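Collagen alpha-1(XV) chain (PDB 3N3F) forms the trimers of a multiplexin collagen of basement membranes, its small trimerization domain bringing three chains together, probably to register the collagen triple helix. Local coordinates at the interface of chains A and B. Numbering follows the deposited sequence. Chains: chain A/B, Collagen alpha-1(XV) chain.

The interface of chains A and B. Residues chain A 22, 24, 35, 37, 42, 44; chain B 26, 31, 33, 44, 46.
The tip of A:Phe24 presses on one face of the B:Phe33 ring, its CZ lying 3.9 Å from B:Phe33 CE1 and displaced toward the rim. On the opposite face B:Phe33 carries CB of its own chain's B:Tyr26, so the ring is packed from both subunits. The two phenylalanines point at each other from opposite subunits, but their rings are inclined by about 50° and do not stack in parallel. The A:Phe24 ring takes the A:Leu44 methyl CD1 at its edge, in plane. Beside them the A:Ile35 methyl CD1 comes to 3.9 Å from B:Phe33 CD2, while the side chain as a whole lies at about a right angle to B:Leu46. The A:Leu44 and B:Leu44 side chains, one residue in two copies, cross obliquely, CD1 of the first 3.5 Å from CD2 of the second, next to an antiparallel bridge that pairs A:Leu44 with B:Leu46. At the other end the phenol oxygen OH of B:Tyr26 rests 3.6 Å from A:Val37 CB.

A polar grip borders this apolar patch. The A:Lys42 chain leaves with CG anti to the carbonyl carbon (chi1 -78°) and runs extended past B:Leu46 to its amine. There NZ donates to the hydroxyl B:Thr31 OG1 at 2.8 Å and to the carbonyl oxygen B:Thr31 O at 2.9 Å. The amine sits above that carbonyl's plane, 51° out of it and not on a lone pair; with the hydroxyl bond, B:Thr31 accepts through both side chain and backbone. A methionine in place of A:Lys42 would probably leave the B:Thr31 hydroxyl and carbonyl oxygen without this donor, and the hydroxyl freer to turn.

The principle illustrated is assembly by a shared apolar surface with a polar border: strands 23-27, 32-37 and 40-43, the loop residue B:Thr31 and the segment around residues 44 to 46 join neighbouring subunits of the collagen XV trimerization domain, and the same contacts are likely to recur around the trimer.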
ATOM      1  N   GLY A  22       0.118  -6.436   9.316  1.00 32.99           N
ATOM      2  CA  GLY A  22      -0.283  -6.520   7.921  1.00 31.65           C
ATOM      3  C   GLY A  22      -1.400  -5.569   7.525  1.00 31.08           C
ATOM      4  O   GLY A  22      -1.993  -5.724   6.458  1.00 32.43           O
ATOM      5  N   PHE A  24      -2.785  -1.534   6.837  1.00 16.34           N
ATOM      6  CA  PHE A  24      -2.297  -0.234   6.395  1.00 15.00           C
ATOM      7  C   PHE A  24      -2.833   0.856   7.320  1.00 12.89           C
ATOM      8  O   PHE A  24      -3.995   0.820   7.720  1.00 13.62           O
ATOM      9  CB  PHE A  24      -2.730   0.026   4.954  1.00 16.25           C
ATOM     10  CG  PHE A  24      -1.923  -0.733   3.940  1.00 16.96           C
ATOM     11  CD1 PHE A  24      -0.677  -0.269   3.539  1.00 17.90           C
ATOM     12  CD2 PHE A  24      -2.401  -1.923   3.402  1.00 18.53           C
ATOM     13  CE1 PHE A  24       0.091  -0.979   2.611  1.00 20.82           C
ATOM     14  CE2 PHE A  24      -1.644  -2.642   2.476  1.00 21.30           C
ATOM     15  CZ  PHE A  24      -0.396  -2.166   2.082  1.00 23.80           C
ATOM     16  N   ILE A  35       2.542   0.853   7.756  1.00 12.28           N
ATOM     17  CA  ILE A  35       2.032  -0.504   7.719  1.00 13.03           C
ATOM     18  C   ILE A  35       2.378  -1.129   9.056  1.00 12.01           C
ATOM     19  O   ILE A  35       3.502  -1.003   9.533  1.00 11.86           O
ATOM     20  CB  ILE A  35       2.683  -1.337   6.602  1.00 29.27           C
ATOM     21  CG1 ILE A  35       4.203  -1.282   6.738  1.00 30.83           C
ATOM     22  CG2 ILE A  35       2.247  -0.821   5.248  1.00 28.99           C
ATOM     23  CD1 ILE A  35       4.916  -2.364   5.985  1.00 38.10           C
ATOM     24  N   VAL A  37       3.451  -4.005  11.198  1.00 17.19           N
ATOM     25  CA  VAL A  37       4.150  -5.265  10.968  1.00 20.57           C
ATOM     26  C   VAL A  37       4.538  -5.911  12.288  1.00 22.82           C
ATOM     27  O   VAL A  37       4.163  -5.442  13.359  1.00 23.51           O
ATOM     28  CB  VAL A  37       5.429  -5.072  10.124  1.00 17.89           C
ATOM     29  CG1 VAL A  37       5.075  -4.447   8.787  1.00 20.08           C
ATOM     30  CG2 VAL A  37       6.429  -4.215  10.873  1.00 19.81           C
ATOM     31  N   LYS A  42       6.222   0.235   9.718  1.00 14.34           N
ATOM     32  CA  LYS A  42       7.177   0.626   8.689  1.00 13.96           C
ATOM     33  C   LYS A  42       6.470   1.684   7.860  1.00 16.24           C
ATOM     34  O   LYS A  42       5.305   1.521   7.501  1.00 14.79           O
ATOM     35  CB  LYS A  42       7.565  -0.563   7.810  1.00 15.16           C
ATOM     36  CG  LYS A  42       8.577  -1.506   8.447  1.00 15.04           C
ATOM     37  CD  LYS A  42       8.999  -2.594   7.465  1.00 13.10           C
ATOM     38  CE  LYS A  42      10.136  -3.427   8.016  1.00 15.08           C
ATOM     39  NZ  LYS A  42      10.568  -4.479   7.052  1.00 15.53           N
ATOM     40  N   LEU A  44       5.451   3.804   4.662  1.00 15.63           N
ATOM     41  CA  LEU A  44       5.339   3.585   3.232  1.00 16.90           C
ATOM     42  C   LEU A  44       5.896   4.825   2.530  1.00 17.28           C
ATOM     43  O   LEU A  44       5.577   5.949   2.913  1.00 17.10           O
ATOM     44  CB  LEU A  44       3.873   3.388   2.844  1.00 28.68           C
ATOM     45  CG  LEU A  44       3.583   2.189   1.940  1.00 29.45           C
ATOM     46  CD1 LEU A  44       3.463   0.950   2.791  1.00 31.79           C
ATOM     47  CD2 LEU A  44       2.288   2.401   1.205  1.00 27.21           C
TER
ATOM     48  N   TYR B  26       2.016  -9.509   1.741  1.00 12.31           N
ATOM     49  CA  TYR B  26       2.870  -9.350   2.910  1.00 14.34           C
ATOM     50  C   TYR B  26       3.755 -10.576   3.077  1.00 15.61           C
ATOM     51  O   TYR B  26       3.283 -11.707   2.982  1.00 18.65           O
ATOM     52  CB  TYR B  26       1.996  -9.163   4.153  1.00 12.63           C
ATOM     53  CG  TYR B  26       2.730  -9.039   5.476  1.00 16.41           C
ATOM     54  CD1 TYR B  26       3.709  -8.066   5.670  1.00 13.60           C
ATOM     55  CD2 TYR B  26       2.362  -9.825   6.569  1.00 15.16           C
ATOM     56  CE1 TYR B  26       4.292  -7.867   6.922  1.00 17.22           C
ATOM     57  CE2 TYR B  26       2.939  -9.635   7.825  1.00 17.66           C
ATOM     58  CZ  TYR B  26       3.899  -8.651   7.994  1.00 18.48           C
ATOM     59  OH  TYR B  26       4.435  -8.425   9.238  1.00 19.05           O
ATOM     60  N   THR B  31       8.838  -9.188   6.788  1.00 17.45           N
ATOM     61  CA  THR B  31       7.932  -8.074   7.043  1.00 17.81           C
ATOM     62  C   THR B  31       8.027  -7.052   5.914  1.00 18.14           C
ATOM     63  O   THR B  31       8.148  -5.849   6.147  1.00 17.30           O
ATOM     64  CB  THR B  31       8.219  -7.379   8.406  1.00 21.64           C
ATOM     65  OG1 THR B  31       9.470  -6.685   8.357  1.00 20.64           O
ATOM     66  CG2 THR B  31       8.258  -8.409   9.526  1.00 24.16           C
ATOM     67  N   PHE B  33       6.522  -5.885   1.823  1.00 17.00           N
ATOM     68  CA  PHE B  33       5.292  -5.875   1.053  1.00 17.43           C
ATOM     69  C   PHE B  33       5.553  -5.804  -0.437  1.00 15.39           C
ATOM     70  O   PHE B  33       6.461  -5.108  -0.892  1.00 15.68           O
ATOM     71  CB  PHE B  33       4.421  -4.691   1.478  1.00 23.92           C
ATOM     72  CG  PHE B  33       3.201  -5.083   2.264  1.00 25.47           C
ATOM     73  CD1 PHE B  33       2.040  -5.493   1.614  1.00 26.14           C
ATOM     74  CD2 PHE B  33       3.207  -5.033   3.654  1.00 27.84           C
ATOM     75  CE1 PHE B  33       0.899  -5.847   2.338  1.00 26.79           C
ATOM     76  CE2 PHE B  33       2.073  -5.384   4.389  1.00 26.69           C
ATOM     77  CZ  PHE B  33       0.917  -5.791   3.729  1.00 26.71           C
ATOM     78  N   LEU B  44       7.049  -2.953  -2.741  1.00 15.63           N
ATOM     79  CA  LEU B  44       6.653  -1.677  -2.173  1.00 16.90           C
ATOM     80  C   LEU B  44       7.829  -1.156  -1.345  1.00 17.28           C
ATOM     81  O   LEU B  44       8.426  -1.908  -0.577  1.00 17.10           O
ATOM     82  CB  LEU B  44       5.430  -1.860  -1.274  1.00 28.68           C
ATOM     83  CG  LEU B  44       4.288  -0.868  -1.501  1.00 29.45           C
ATOM     84  CD1 LEU B  44       3.441  -1.350  -2.651  1.00 31.79           C
ATOM     85  CD2 LEU B  44       3.430  -0.782  -0.268  1.00 27.21           C
ATOM     86  N   LEU B  46       9.435   0.365   1.605  1.00 17.33           N
ATOM     87  CA  LEU B  46       9.115   0.573   3.013  1.00 16.76           C
ATOM     88  C   LEU B  46      10.323   1.086   3.783  1.00 17.72           C
ATOM     89  O   LEU B  46      11.466   0.816   3.419  1.00 15.64           O
ATOM     90  CB  LEU B  46       8.638  -0.733   3.644  1.00 15.45           C
ATOM     91  CG  LEU B  46       7.364  -1.350   3.070  1.00 17.13           C
ATOM     92  CD1 LEU B  46       7.085  -2.679   3.752  1.00 19.69           C
ATOM     93  CD2 LEU B  46       6.214  -0.394   3.266  1.00 18.97           C
TER